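Local coordinates for putative Lipoprotein (Shewanella oneidensis, PDB 3U24) that is of unknown function but binds zinc and calcium ions and belongs to the DUF885 family, whose membership of a metallopeptidase clan hints at a zinc-dependent role, at residues L78-L83 with Y94-D98; G126-I131 with S144-M149; N398-I404 with E458-M464. The contacts are given in a common frame with arbitrary orientation. Residue numbers count along the deposited sequence, not the author numbering.

Three contacts illustrate how a largely helical chain is held together by side-chain contacts between helices near and far in sequence. They follow one another along the chain, each closing before the next opens, and all belong to the DUF885 region. Interactions 1 and 2 each join two helices close in sequence, 61-79 with 88-111 and 124-131 with 138-148, whereas interaction 3 brings helix 401-409 against helix 459-485 across 53 intervening residues. The centres of interactions 1 and 2 are about 35 Å apart; that of interaction 3 lies about 45 and 47 Å from them, across the chain's centre from both. None touches another, so they lie in separate regions; interactions 1 and 3 bind zinc directly, and interaction 2 lies beside a zinc site.

Interaction 1: residues L78-L83 with Y94-D98; sequences LKQFEL and YHLID. With ZN (zinc ion), chain C.
Two consecutive helices, 61-79 and 88-111, meet where the connection between them holds a tyrosine ring between two leucines. Residues 78-83 carry the last part of helix 61-79 into a turn, in which Phe81 N donates to Leu78 O at 3.0 Å; Phe81 and Glu82 are then extended (psi 125° and 129°) before Leu83 takes 3-10 values. Residues 94-98 are regular helix, and the closest CA pair is Leu78 with Tyr94, 7.5 Å apart. Tyr94, with chi1 t and chi2 -73°, extends its ring toward the turn. Leu83 (chi1 m, chi2 142°, between wells) sets CD2 over one face, 3.8 Å from the Tyr94 ring centroid, and Leu78 CD2 covers the opposite face at 3.9 Å, both as CH-pi contacts. Leu78 has chi1 near -105°, between wells, and chi2 t, which also puts its CD1 4.1 Å from Ile97 CG2. Phe81 starts toward the partner helix, but its ring leads away to meet Phe25 of helix 25-39 edge-to-face. A water bridges Phe81 O (2.7 Å) and Tyr94 OH (2.6 Å), tying the phenol to the turn. His95, chi1 m, hydrogen-bonds Thr91 O through ND1 and, with Leu83 CD2 3.8 Å from its CE1, binds zinc through NE2 at 2.0 Å.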
loop_
_atom_site.group_PDB
_atom_site.type_symbol
_atom_site.label_atom_id
_atom_site.label_comp_id
_atom_site.label_asym_id
_atom_site.label_seq_id
_atom_site.Cartn_x
_atom_site.Cartn_y
_atom_site.Cartn_z
ATOM N N LEU A 78 -17.476 -15.080 16.908
ATOM C CA LEU A 78 -17.531 -13.644 17.101
ATOM C C LEU A 78 -18.835 -13.208 17.704
ATOM O O LEU A 78 -18.841 -12.370 18.605
ATOM C CB LEU A 78 -17.410 -12.856 15.799
ATOM C CG LEU A 78 -16.155 -12.139 15.407
ATOM C CD1 LEU A 78 -16.435 -11.189 14.206
ATOM C CD2 LEU A 78 -15.545 -11.423 16.591
ATOM N N LYS A 79 -19.928 -13.708 17.141
ATOM C CA LYS A 79 -21.277 -13.286 17.552
ATOM C C LYS A 79 -21.613 -13.657 18.992
ATOM O O LYS A 79 -22.548 -13.136 19.547
ATOM C CB LYS A 79 -22.368 -13.848 16.609
ATOM C CG LYS A 79 -22.707 -12.957 15.416
ATOM C CD LYS A 79 -23.637 -13.666 14.405
ATOM C CE LYS A 79 -22.881 -14.140 13.144
ATOM N NZ LYS A 79 -23.307 -15.478 12.608
ATOM N N GLN A 80 -20.860 -14.555 19.594
ATOM C CA GLN A 80 -20.978 -14.820 21.021
ATOM C C GLN A 80 -20.554 -13.673 21.944
ATOM O O GLN A 80 -20.859 -13.712 23.111
ATOM C CB GLN A 80 -20.156 -16.057 21.399
ATOM C CG GLN A 80 -20.995 -17.285 21.661
ATOM C CD GLN A 80 -20.554 -18.455 20.829
ATOM O OE1 GLN A 80 -19.506 -19.073 21.082
ATOM N NE2 GLN A 80 -21.345 -18.762 19.806
ATOM N N PHE A 81 -19.833 -12.681 21.453
ATOM C CA PHE A 81 -19.356 -11.610 22.328
ATOM C C PHE A 81 -20.275 -10.428 22.211
ATOM O O PHE A 81 -20.503 -9.936 21.093
ATOM C CB PHE A 81 -17.926 -11.179 21.957
ATOM C CG PHE A 81 -16.909 -12.213 22.289
ATOM C CD1 PHE A 81 -16.455 -12.355 23.592
ATOM C CD2 PHE A 81 -16.447 -13.083 21.328
ATOM C CE1 PHE A 81 -15.556 -13.348 23.920
ATOM C CE2 PHE A 81 -15.534 -14.075 21.647
ATOM C CZ PHE A 81 -15.079 -14.202 22.948
ATOM N N GLU A 82 -20.802 -9.980 23.351
ATOM C CA GLU A 82 -21.534 -8.720 23.431
ATOM C C GLU A 82 -20.592 -7.571 23.173
ATOM O O GLU A 82 -19.548 -7.457 23.815
ATOM C CB GLU A 82 -22.172 -8.531 24.818
ATOM C CG GLU A 82 -23.423 -9.377 25.009
ATOM C CD GLU A 82 -23.857 -9.534 26.471
ATOM O OE1 GLU A 82 -23.180 -9.002 27.403
ATOM O OE2 GLU A 82 -24.899 -10.212 26.692
ATOM N N LEU A 83 -20.980 -6.702 22.259
ATOM C CA LEU A 83 -20.195 -5.513 21.944
ATOM C C LEU A 83 -20.023 -4.521 23.111
ATOM O O LEU A 83 -19.034 -3.813 23.167
ATOM C CB LEU A 83 -20.798 -4.829 20.719
ATOM C CG LEU A 83 -20.430 -5.621 19.452
ATOM C CD1 LEU A 83 -21.559 -5.667 18.433
ATOM C CD2 LEU A 83 -19.145 -5.064 18.864
ATOM N N TYR A 94 -12.414 -6.536 17.071
ATOM C CA TYR A 94 -13.660 -7.194 16.740
ATOM C C TYR A 94 -14.051 -6.794 15.315
ATOM O O TYR A 94 -14.309 -7.657 14.480
ATOM C CB TYR A 94 -14.781 -6.807 17.732
ATOM C CG TYR A 94 -16.118 -7.448 17.461
ATOM C CD1 TYR A 94 -16.900 -7.052 16.397
ATOM C CD2 TYR A 94 -16.615 -8.448 18.291
ATOM C CE1 TYR A 94 -18.123 -7.649 16.147
ATOM C CE2 TYR A 94 -17.850 -9.018 18.061
ATOM C CZ TYR A 94 -18.589 -8.620 16.973
ATOM O OH TYR A 94 -19.818 -9.192 16.722
ATOM N N HIS A 95 -14.070 -5.488 15.048
ATOM C CA HIS A 95 -14.499 -5.006 13.758
ATOM C C HIS A 95 -13.556 -5.357 12.613
ATOM O O HIS A 95 -14.000 -5.707 11.507
ATOM C CB HIS A 95 -14.814 -3.514 13.825
ATOM C CG HIS A 95 -16.066 -3.228 14.558
ATOM N ND1 HIS A 95 -16.123 -3.157 15.932
ATOM C CD2 HIS A 95 -17.357 -3.072 14.104
ATOM C CE1 HIS A 95 -17.387 -2.914 16.306
ATOM N NE2 HIS A 95 -18.140 -2.838 15.187
ATOM N N LEU A 96 -12.261 -5.281 12.856
ATOM C CA LEU A 96 -11.294 -5.684 11.872
ATOM C C LEU A 96 -11.459 -7.168 11.534
ATOM O O LEU A 96 -11.437 -7.518 10.368
ATOM C CB LEU A 96 -9.893 -5.400 12.367
ATOM C CG LEU A 96 -9.463 -3.930 12.457
ATOM C CD1 LEU A 96 -8.019 -3.924 13.022
ATOM C CD2 LEU A 96 -9.576 -3.163 11.121
ATOM N N ILE A 97 -11.664 -8.026 12.532
ATOM C CA ILE A 97 -11.918 -9.418 12.274
ATOM C C ILE A 97 -13.223 -9.642 11.488
ATOM O O ILE A 97 -13.243 -10.374 10.479
ATOM C CB ILE A 97 -11.901 -10.255 13.583
ATOM C CG1 ILE A 97 -10.462 -10.349 14.133
ATOM C CG2 ILE A 97 -12.457 -11.637 13.347
ATOM C CD1 ILE A 97 -10.386 -10.855 15.577
ATOM N N ASP A 98 -14.314 -9.016 11.924
ATOM C CA ASP A 98 -15.596 -9.171 11.247
ATOM C C ASP A 98 -15.509 -8.797 9.746
ATOM O O ASP A 98 -15.936 -9.554 8.866
ATOM C CB ASP A 98 -16.618 -8.295 11.921
ATOM C CG ASP A 98 -18.037 -8.704 11.627
ATOM O OD1 ASP A 98 -18.318 -9.888 11.391
ATOM O OD2 ASP A 98 -18.898 -7.833 11.672
HETATM ZN ZN ZN C . -20.114 -2.627 15.191
HETATM O O HOH W 1 -21.443 -9.906 18.598
HETATM O O HOH W 2 -20.944 -1.657 17.382
#

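Interaction 2: residues G126-I131 with S144-M149; sequences GFAQII and SVLARM. With EDO (1,2-ethanediol), chain P.
Two neighbouring helices run nearly antiparallel, as an alpha-hairpin: segments 126-131 and 144-148 make an angle of 163° between their N-to-C directions, and their axes come within 10.6 Å. Both keep alpha-helical phi/psi values, and Met149, a selenomethionine, still donates its N to Val145 O at 3.0 Å. Phe127 and Val145 set the register, with CA atoms 6.8 Å apart. Phe127 (chi1 m, chi2 -87°) reaches across so that its ring edge meets the other backbone, CE1 lying 3.8 Å from Val145 O and CZ 3.6 Å from Met149 N. Arg148, with chi1 to chi3 all t, stretches over that ring face: its CD stands 3.6 Å from the Phe127 centroid in a CH-pi contact and 3.6 Å from Ile130 CD1. Ile130 and Ile131, both m,t, pack on Val145, whose CG2 is 3.9 Å from Ile130 CG2 and 3.8 Å from Ile131 CG1. The Ile130 side chain also lies about 5 Å from that of His50, which binds zinc with Glu133. A CB on Gly126 would clash with the guanidinium of Arg148, which hydrogen-bonds Thr42 OG1 and Asp53 O. A 1,2-ethanediol, probably from the crystallisation liquor, links the helices, its O1 accepting a hydrogen bond from Gly126 N (3.0 Å) and its O2 one from Arg148 NH2 (3.1 Å).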
loop_
_atom_site.group_PDB
_atom_site.type_symbol
_atom_site.label_atom_id
_atom_site.label_comp_id
_atom_site.label_asym_id
_atom_site.label_seq_id
_atom_site.Cartn_x
_atom_site.Cartn_y
_atom_site.Cartn_z
ATOM N N GLY A 126 5.973 -17.518 -2.253
ATOM C CA GLY A 126 6.127 -18.291 -1.020
ATOM C C GLY A 126 7.533 -18.888 -0.887
ATOM O O GLY A 126 8.128 -18.908 0.204
ATOM N N PHE A 127 8.067 -19.350 -2.017
ATOM C CA PHE A 127 9.402 -19.904 -2.038
ATOM C C PHE A 127 10.439 -18.830 -1.757
ATOM O O PHE A 127 11.350 -19.081 -0.994
ATOM C CB PHE A 127 9.686 -20.642 -3.356
ATOM C CG PHE A 127 9.085 -22.022 -3.401
ATOM C CD1 PHE A 127 9.781 -23.099 -2.896
ATOM C CD2 PHE A 127 7.829 -22.235 -3.939
ATOM C CE1 PHE A 127 9.243 -24.369 -2.935
ATOM C CE2 PHE A 127 7.286 -23.507 -3.995
ATOM C CZ PHE A 127 7.984 -24.573 -3.487
ATOM N N ALA A 128 10.293 -17.637 -2.340
ATOM C CA ALA A 128 11.261 -16.544 -2.109
ATOM C C ALA A 128 11.279 -16.144 -0.636
ATOM O O ALA A 128 12.349 -15.924 -0.085
ATOM C CB ALA A 128 10.970 -15.332 -3.020
ATOM N N GLN A 129 10.114 -16.092 0.014
ATOM C CA GLN A 129 10.069 -15.768 1.441
ATOM C C GLN A 129 10.819 -16.780 2.279
ATOM O O GLN A 129 11.346 -16.414 3.315
ATOM C CB GLN A 129 8.664 -15.755 2.039
ATOM C CG GLN A 129 7.728 -14.706 1.509
ATOM C CD GLN A 129 8.070 -13.282 1.928
ATOM O OE1 GLN A 129 8.163 -12.953 3.119
ATOM N NE2 GLN A 129 8.195 -12.417 0.936
ATOM N N ILE A 130 10.778 -18.054 1.920
ATOM C CA ILE A 130 11.505 -19.059 2.700
ATOM C C ILE A 130 13.010 -18.904 2.428
ATOM O O ILE A 130 13.791 -18.772 3.348
ATOM C CB ILE A 130 11.032 -20.477 2.375
ATOM C CG1 ILE A 130 9.589 -20.692 2.891
ATOM C CG2 ILE A 130 11.953 -21.497 3.004
ATOM C CD1 ILE A 130 8.749 -21.742 2.149
ATOM N N ILE A 131 13.386 -18.849 1.153
ATOM C CA ILE A 131 14.775 -18.944 0.735
ATOM C C ILE A 131 15.587 -17.704 1.117
ATOM O O ILE A 131 16.729 -17.803 1.573
ATOM C CB ILE A 131 14.856 -19.154 -0.807
ATOM C CG1 ILE A 131 14.261 -20.529 -1.193
ATOM C CG2 ILE A 131 16.310 -19.045 -1.320
ATOM C CD1 ILE A 131 13.919 -20.678 -2.682
ATOM N N SER A 144 12.204 -27.194 4.062
ATOM C CA SER A 144 10.891 -26.598 3.811
ATOM C C SER A 144 10.608 -26.517 2.308
ATOM O O SER A 144 9.511 -26.875 1.835
ATOM C CB SER A 144 10.751 -25.213 4.476
ATOM O OG SER A 144 10.642 -25.378 5.887
ATOM N N VAL A 145 11.592 -26.057 1.562
ATOM C CA VAL A 145 11.480 -25.967 0.114
ATOM C C VAL A 145 11.333 -27.384 -0.511
ATOM O O VAL A 145 10.508 -27.608 -1.415
ATOM C CB VAL A 145 12.735 -25.284 -0.463
ATOM C CG1 VAL A 145 12.769 -25.413 -1.981
ATOM C CG2 VAL A 145 12.758 -23.831 -0.022
ATOM N N LEU A 146 12.136 -28.332 -0.006
ATOM C CA LEU A 146 12.035 -29.709 -0.475
ATOM C C LEU A 146 10.562 -30.184 -0.403
ATOM O O LEU A 146 10.037 -30.638 -1.403
ATOM C CB LEU A 146 12.995 -30.653 0.291
ATOM C CG LEU A 146 13.052 -32.149 -0.034
ATOM C CD1 LEU A 146 13.412 -32.357 -1.502
ATOM C CD2 LEU A 146 14.073 -32.816 0.876
ATOM N N ALA A 147 9.898 -29.978 0.745
ATOM C CA ALA A 147 8.522 -30.423 0.960
ATOM C C ALA A 147 7.541 -29.581 0.153
ATOM O O ALA A 147 6.566 -30.101 -0.422
ATOM C CB ALA A 147 8.150 -30.424 2.481
ATOM N N ARG A 148 7.789 -28.280 0.084
ATOM C CA ARG A 148 6.857 -27.377 -0.594
ATOM C C ARG A 148 6.783 -27.602 -2.117
ATOM O O ARG A 148 5.788 -27.264 -2.760
ATOM C CB ARG A 148 7.215 -25.920 -0.247
ATOM C CG ARG A 148 6.179 -24.853 -0.599
ATOM C CD ARG A 148 6.707 -23.431 -0.347
ATOM N NE ARG A 148 5.657 -22.441 -0.546
ATOM C CZ ARG A 148 4.787 -22.091 0.404
ATOM N NH1 ARG A 148 4.877 -22.607 1.650
ATOM N NH2 ARG A 148 3.831 -21.209 0.123
HETATM N N MSE A 149 7.862 -28.130 -2.698
HETATM C CA MSE A 149 7.876 -28.459 -4.128
HETATM C C MSE A 149 6.940 -29.628 -4.546
HETATM O O MSE A 149 6.518 -29.677 -5.722
HETATM C CB MSE A 149 9.312 -28.738 -4.620
HETATM C CG MSE A 149 10.179 -27.492 -4.711
HETATM SE SE MSE A 149 11.891 -27.867 -5.604
HETATM C CE MSE A 149 12.559 -29.206 -4.331
HETATM C C1 EDO P . 2.352 -17.985 -2.691
HETATM O O1 EDO P . 3.382 -17.927 -3.693
HETATM C C2 EDO P . 1.459 -19.237 -2.812
HETATM O O2 EDO P . 2.196 -20.374 -2.364
#

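Interaction 3: residues N398-I404 with E458-M464; sequences NHWILQI and EPEMWLM. With ZN (zinc ion), chain I; ZN (zinc ion), chain G.
Trp400 and two selenomethionines, Met461 and Met464, form the apolar centre where helices 401-409 and 459-485 meet. The indole (chi1 m, chi2 -86°) lies against residues 460-461: Trp400 CZ2 is 3.5 Å from Glu460 CB and Trp400 CD1 3.5 Å from Met461 CA. The CA atoms of Trp400 and Met461 are only 5.7 Å apart. Met461 (t,p,p) brings SE to the edge of the five-membered ring of Trp400, a Met-aromatic contact 5.1 Å from the centroid. Met464, m at all three chi angles, sets its CE 3.5 Å from Ile401 CG1 and its CB 3.8 Å from Trp400 CB. Asn398 (chi1 p), before the turn that leads into helix 401-409, makes a capping bond: OD1 accepts from Ile401 N at 3.1 Å and weakly from Trp400 N at 3.2 Å. Glu458, the N-cap of helix 459-485, accepts a weak hydrogen bond from Trp400 NE1 at OE1 (3.2 Å). At the polar edge, His399 NE2 (2.0 Å) and two waters that hydrogen-bond Glu458 bind one zinc; Gln403 NE2 donates to one of these waters and to His399 O (2.9 Å). A second zinc is bound by His399 ND1 at 2.4 Å. Helix 298-309 meets Trp400 through Leu309, helix 260-289 holds Glu460 through Lys288 and Tyr289, and helix 435-451 touches Met461 through Leu450.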
loop_
_atom_site.group_PDB
_atom_site.type_symbol
_atom_site.label_atom_id
_atom_site.label_comp_id
_atom_site.label_asym_id
_atom_site.label_seq_id
_atom_site.Cartn_x
_atom_site.Cartn_y
_atom_site.Cartn_z
ATOM N N ASN A 398 12.210 18.230 -5.398
ATOM C CA ASN A 398 12.870 19.518 -5.426
ATOM C C ASN A 398 12.927 20.232 -4.037
ATOM O O ASN A 398 12.621 19.646 -3.020
ATOM C CB ASN A 398 12.185 20.351 -6.517
ATOM C CG ASN A 398 10.713 20.568 -6.241
ATOM O OD1 ASN A 398 10.380 21.122 -5.195
ATOM N ND2 ASN A 398 9.811 20.092 -7.156
ATOM N N HIS A 399 13.359 21.479 -3.980
ATOM C CA HIS A 399 13.610 22.167 -2.698
ATOM C C HIS A 399 12.396 22.119 -1.795
ATOM O O HIS A 399 12.509 21.937 -0.581
ATOM C CB HIS A 399 13.995 23.623 -2.988
ATOM C CG HIS A 399 14.163 24.479 -1.751
ATOM N ND1 HIS A 399 15.246 24.374 -0.931
ATOM C CD2 HIS A 399 13.374 25.482 -1.229
ATOM C CE1 HIS A 399 15.123 25.241 0.071
ATOM N NE2 HIS A 399 13.970 25.912 -0.104
ATOM N N TRP A 400 11.218 22.284 -2.380
ATOM C CA TRP A 400 9.974 22.208 -1.631
ATOM C C TRP A 400 9.426 20.815 -1.426
ATOM O O TRP A 400 9.029 20.461 -0.300
ATOM C CB TRP A 400 8.936 23.086 -2.271
ATOM C CG TRP A 400 9.400 24.534 -2.371
ATOM C CD1 TRP A 400 9.287 25.518 -1.408
ATOM C CD2 TRP A 400 10.107 25.181 -3.482
ATOM N NE1 TRP A 400 9.815 26.699 -1.853
ATOM C CE2 TRP A 400 10.319 26.561 -3.085
ATOM C CE3 TRP A 400 10.579 24.761 -4.696
ATOM C CZ2 TRP A 400 10.983 27.463 -3.889
ATOM C CZ3 TRP A 400 11.202 25.676 -5.519
ATOM C CH2 TRP A 400 11.402 26.998 -5.122
ATOM N N ILE A 401 9.403 20.004 -2.472
ATOM C CA ILE A 401 8.744 18.710 -2.389
ATOM C C ILE A 401 9.521 17.783 -1.456
ATOM O O ILE A 401 8.924 16.963 -0.794
ATOM C CB ILE A 401 8.548 18.058 -3.773
ATOM C CG1 ILE A 401 7.499 18.821 -4.610
ATOM C CG2 ILE A 401 8.236 16.575 -3.683
ATOM C CD1 ILE A 401 6.097 18.920 -4.060
ATOM N N LEU A 402 10.839 17.906 -1.400
ATOM C CA LEU A 402 11.636 17.113 -0.485
ATOM C C LEU A 402 11.230 17.342 0.995
ATOM O O LEU A 402 11.239 16.428 1.781
ATOM C CB LEU A 402 13.120 17.399 -0.702
ATOM C CG LEU A 402 14.087 16.578 0.157
ATOM C CD1 LEU A 402 13.782 15.066 0.036
ATOM C CD2 LEU A 402 15.543 16.922 -0.165
ATOM N N GLN A 403 10.837 18.573 1.335
ATOM C CA GLN A 403 10.421 18.911 2.686
ATOM C C GLN A 403 9.040 18.277 2.962
ATOM O O GLN A 403 8.829 17.614 3.972
ATOM C CB GLN A 403 10.360 20.425 2.843
ATOM C CG GLN A 403 11.690 21.171 2.699
ATOM C CD GLN A 403 11.485 22.685 2.843
ATOM O OE1 GLN A 403 11.071 23.147 3.906
ATOM N NE2 GLN A 403 11.742 23.451 1.782
ATOM N N ILE A 404 8.125 18.413 2.004
ATOM C CA ILE A 404 6.842 17.733 2.081
ATOM C C ILE A 404 6.960 16.206 2.173
ATOM O O ILE A 404 6.222 15.580 2.932
ATOM C CB ILE A 404 5.948 18.122 0.898
ATOM C CG1 ILE A 404 5.567 19.580 1.024
ATOM C CG2 ILE A 404 4.673 17.280 0.861
ATOM C CD1 ILE A 404 5.090 20.095 -0.311
ATOM N N GLU A 458 4.988 30.678 2.414
ATOM C CA GLU A 458 5.696 30.999 1.160
ATOM C C GLU A 458 4.905 30.517 -0.053
ATOM O O GLU A 458 4.560 29.320 -0.130
ATOM C CB GLU A 458 7.057 30.308 1.183
ATOM C CG GLU A 458 7.937 30.559 -0.027
ATOM C CD GLU A 458 9.273 29.836 0.054
ATOM O OE1 GLU A 458 9.344 28.700 0.594
ATOM O OE2 GLU A 458 10.260 30.420 -0.426
ATOM N N PRO A 459 4.609 31.423 -1.011
ATOM C CA PRO A 459 3.760 31.006 -2.130
ATOM C C PRO A 459 4.324 29.839 -2.922
ATOM O O PRO A 459 3.568 28.974 -3.324
ATOM C CB PRO A 459 3.664 32.264 -2.976
ATOM C CG PRO A 459 3.842 33.380 -1.996
ATOM C CD PRO A 459 4.884 32.872 -1.060
ATOM N N GLU A 460 5.635 29.799 -3.114
ATOM C CA GLU A 460 6.305 28.695 -3.848
ATOM C C GLU A 460 6.007 27.330 -3.199
ATOM O O GLU A 460 5.728 26.350 -3.869
ATOM C CB GLU A 460 7.839 28.921 -3.905
ATOM C CG GLU A 460 8.334 30.029 -4.865
ATOM C CD GLU A 460 8.300 31.455 -4.299
ATOM O OE1 GLU A 460 7.717 31.691 -3.193
ATOM O OE2 GLU A 460 8.871 32.347 -4.963
HETATM N N MSE A 461 6.091 27.299 -1.877
HETATM C CA MSE A 461 5.869 26.102 -1.090
HETATM C C MSE A 461 4.424 25.671 -1.280
HETATM O O MSE A 461 4.165 24.520 -1.584
HETATM C CB MSE A 461 6.168 26.374 0.394
HETATM C CG MSE A 461 5.724 25.257 1.364
HETATM SE SE MSE A 461 6.731 23.615 1.032
HETATM C CE MSE A 461 8.173 24.114 2.232
ATOM N N TRP A 462 3.489 26.591 -1.133
ATOM C CA TRP A 462 2.076 26.242 -1.349
ATOM C C TRP A 462 1.790 25.731 -2.742
ATOM O O TRP A 462 1.049 24.755 -2.918
ATOM C CB TRP A 462 1.153 27.392 -0.968
ATOM C CG TRP A 462 0.972 27.415 0.532
ATOM C CD1 TRP A 462 1.895 27.810 1.494
ATOM C CD2 TRP A 462 -0.183 26.962 1.288
ATOM N NE1 TRP A 462 1.401 27.636 2.743
ATOM C CE2 TRP A 462 0.156 27.134 2.689
ATOM C CE3 TRP A 462 -1.419 26.450 0.954
ATOM C CZ2 TRP A 462 -0.729 26.811 3.700
ATOM C CZ3 TRP A 462 -2.306 26.112 1.977
ATOM C CH2 TRP A 462 -1.970 26.292 3.316
ATOM N N LEU A 463 2.393 26.349 -3.742
ATOM C CA LEU A 463 2.163 25.937 -5.112
ATOM C C LEU A 463 2.606 24.489 -5.311
ATOM O O LEU A 463 1.881 23.701 -5.930
ATOM C CB LEU A 463 2.899 26.873 -6.074
ATOM C CG LEU A 463 2.800 26.591 -7.570
ATOM C CD1 LEU A 463 1.344 26.606 -8.008
ATOM C CD2 LEU A 463 3.645 27.599 -8.351
HETATM N N MSE A 464 3.792 24.159 -4.781
HETATM C CA MSE A 464 4.365 22.850 -4.911
HETATM C C MSE A 464 3.568 21.826 -4.115
HETATM O O MSE A 464 3.323 20.736 -4.608
HETATM C CB MSE A 464 5.836 22.827 -4.478
HETATM C CG MSE A 464 6.801 23.565 -5.397
HETATM SE SE MSE A 464 6.808 22.944 -7.320
HETATM C CE MSE A 464 6.668 21.087 -7.092
HETATM ZN ZN ZN I . 17.181 22.933 -1.092
HETATM ZN ZN ZN G . 13.290 27.438 1.092
HETATM O O HOH W 3 11.353 26.520 1.747
HETATM O O HOH W 4 12.419 28.972 -0.233
HETATM O O HOH W 5 16.700 20.761 -1.013
#